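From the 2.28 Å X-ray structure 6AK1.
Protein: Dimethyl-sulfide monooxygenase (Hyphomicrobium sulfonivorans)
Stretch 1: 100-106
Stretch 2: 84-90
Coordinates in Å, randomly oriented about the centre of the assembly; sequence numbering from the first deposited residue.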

# COMPACT_ATOMS: atom_id res chain seq x y z
N GLY A 100 -6.77 7.71 -6.81
CA GLY A 100 -5.47 7.12 -7.08
C GLY A 100 -5.50 5.59 -6.93
O GLY A 100 -6.43 5.02 -6.37
N PHE A 101 -4.45 4.94 -7.45
CA PHE A 101 -4.32 3.49 -7.37
C PHE A 101 -2.95 3.17 -6.79
O PHE A 101 -1.93 3.43 -7.42
CB PHE A 101 -4.52 2.83 -8.73
CG PHE A 101 -5.81 3.21 -9.39
CD1 PHE A 101 -7.01 2.67 -8.94
CD2 PHE A 101 -5.83 4.15 -10.41
CE1 PHE A 101 -8.22 3.03 -9.51
CE2 PHE A 101 -7.04 4.52 -10.99
CZ PHE A 101 -8.25 3.94 -10.53
N GLY A 102 -2.94 2.62 -5.57
CA GLY A 102 -1.72 2.14 -4.97
C GLY A 102 -1.53 0.68 -5.34
O GLY A 102 -2.37 -0.17 -5.02
N VAL A 103 -0.44 0.38 -6.04
CA VAL A 103 -0.19 -0.96 -6.54
C VAL A 103 1.01 -1.52 -5.80
O VAL A 103 2.07 -0.88 -5.76
CB VAL A 103 0.03 -0.96 -8.06
CG1 VAL A 103 0.16 -2.38 -8.57
CG2 VAL A 103 -1.14 -0.25 -8.74
N THR A 104 0.84 -2.68 -5.18
CA THR A 104 1.93 -3.32 -4.46
C THR A 104 2.78 -4.11 -5.44
O THR A 104 2.25 -4.84 -6.28
CB THR A 104 1.37 -4.24 -3.37
OG1 THR A 104 0.64 -3.45 -2.43
CG2 THR A 104 2.47 -4.96 -2.63
N ALA A 105 4.11 -3.97 -5.35
CA ALA A 105 5.02 -4.79 -6.14
C ALA A 105 6.31 -4.99 -5.36
O ALA A 105 6.91 -4.03 -4.89
CB ALA A 105 5.30 -4.16 -7.52
N ALA A 106 6.72 -6.24 -5.22
CA ALA A 106 7.92 -6.55 -4.45
C ALA A 106 9.18 -6.31 -5.28
O ALA A 106 9.19 -6.45 -6.51
CB ALA A 106 7.88 -7.99 -3.94
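Stretch 2 84-90: DPFGAIS

A strand buried in a protein core presents its side chains alternately to its two sides, and what packs against one side meets mainly every second side chain, though the main chain between them can be touched as well. The pairing of residues 84–90 with the strand 100–106 of dimethyl-sulfide monooxygenase illustrates the principle with a segment that is itself not a strand. Phe101, Val103 and Ala105 direct their CA-to-CB bonds toward the second stretch, whereas Gly102, between two of them, has no side chain to contribute. Stretch 2 answers with two successive type I turns leading into a helix, and it runs broadly against the strand: Pro85 lies nearest Val103, with their CA atoms 6.4 Å apart, and Ile89 nearest Phe101, with CA atoms 7.3 Å apart. No hydrogen bond crosses between the two segments, and the 313 Å² they bury together is van der Waals packing, mostly between apolar side chains.

Asp84 opens the segment without touching the strand, but its hydrogen bonds belong to the turn that follows. Its chi1 is t, and OD1 accepts a hydrogen bond from the backbone N of Phe86 at 3.1 Å, while its carbonyl O receives the N of Gly87, also at 3.1 Å, closing the first type I turn. Side chain and main chain of one residue thus both hold the turn that contains the next two residues, both of which touch the strand.

Pro85, with helical backbone angles and a C-gamma endo pucker, points its CA-to-CB bond toward the strand. Its CG lies 3.6 Å from Thr104 O and 4.2 Å from Val103 CG1, so the ring packs on main chain as well as side chain.

Phe86 leaves the backbone sideways, yet with chi1 in the m well the end of its side chain comes nearer to the strand. Val103 CG1 sits over one face of the ring, 3.6 Å from its centroid and 19° off the normal, a CH-pi contact in which the methyl also comes within 3.5 Å of Phe86 CE1. Ala105 CB lies at the edge of the same ring, 3.9 Å from Phe86 CE1. One aromatic side chain therefore spans two successive positions of the strand that face it, Val103 and Ala105, using its face for one and its edge for the other.

Gly87 and Ala88 make no contact with the strand. They carry the chain through the second type I turn, from Phe86 to Ile89, whose closing bond from Ile89 N to Phe86 O is weak at 3.4 Å.

Ile89 then begins the helical part and restores the contact. Its CA-to-CB bond is sideways, but with chi1 and chi2 both m the side chain reaches in, placing CD1 3.9 Å from Val103 CG2 and 4.2 Å from Phe101 CB. Val103, in the t rotamer, is consequently the shared element, touching Pro85, Phe86 and Ile89. Ser90 ends the stretch with its CA-to-CB bond directed away from the strand, on an exposed position of the helix that continues beyond it.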

# COMPACT_ATOMS: atom_id res chain seq x y z
N ASP A 84 -2.74 -10.94 -9.83
CA ASP A 84 -1.81 -9.83 -10.03
C ASP A 84 -2.55 -8.50 -9.88
O ASP A 84 -3.53 -8.26 -10.60
CB ASP A 84 -1.19 -10.00 -11.42
CG ASP A 84 -0.45 -8.77 -11.92
OD1 ASP A 84 0.05 -7.94 -11.12
OD2 ASP A 84 -0.37 -8.64 -13.16
N PRO A 85 -2.13 -7.63 -8.96
CA PRO A 85 -2.87 -6.38 -8.72
C PRO A 85 -2.73 -5.34 -9.82
O PRO A 85 -3.44 -4.33 -9.76
CB PRO A 85 -2.27 -5.86 -7.41
CG PRO A 85 -0.85 -6.33 -7.48
CD PRO A 85 -0.95 -7.73 -8.09
N PHE A 86 -1.80 -5.52 -10.77
CA PHE A 86 -1.74 -4.64 -11.93
C PHE A 86 -2.89 -4.89 -12.89
O PHE A 86 -3.17 -4.05 -13.75
CB PHE A 86 -0.42 -4.84 -12.70
CG PHE A 86 0.79 -4.26 -12.02
CD1 PHE A 86 1.31 -4.85 -10.87
CD2 PHE A 86 1.45 -3.16 -12.56
CE1 PHE A 86 2.46 -4.33 -10.25
CE2 PHE A 86 2.60 -2.64 -11.95
CZ PHE A 86 3.10 -3.23 -10.79
N GLY A 87 -3.59 -6.02 -12.74
CA GLY A 87 -4.46 -6.50 -13.80
C GLY A 87 -5.61 -5.56 -14.14
O GLY A 87 -5.89 -5.33 -15.32
N ALA A 88 -6.30 -5.04 -13.13
CA ALA A 88 -7.53 -4.28 -13.36
C ALA A 88 -7.33 -2.77 -13.32
O ALA A 88 -8.31 -2.03 -13.41
CB ALA A 88 -8.59 -4.67 -12.33
N ILE A 89 -6.08 -2.29 -13.20
CA ILE A 89 -5.85 -0.86 -12.99
C ILE A 89 -6.40 -0.04 -14.15
O ILE A 89 -7.11 0.96 -13.95
CB ILE A 89 -4.36 -0.57 -12.75
CG1 ILE A 89 -3.85 -1.35 -11.54
CG2 ILE A 89 -4.12 0.95 -12.58
CD1 ILE A 89 -4.61 -1.04 -10.28
N SER A 90 -6.08 -0.42 -15.39
CA SER A 90 -6.47 0.43 -16.52
C SER A 90 -7.98 0.49 -16.68
O SER A 90 -8.53 1.56 -16.95
CB SER A 90 -5.83 -0.06 -17.83
OG SER A 90 -6.32 -1.34 -18.18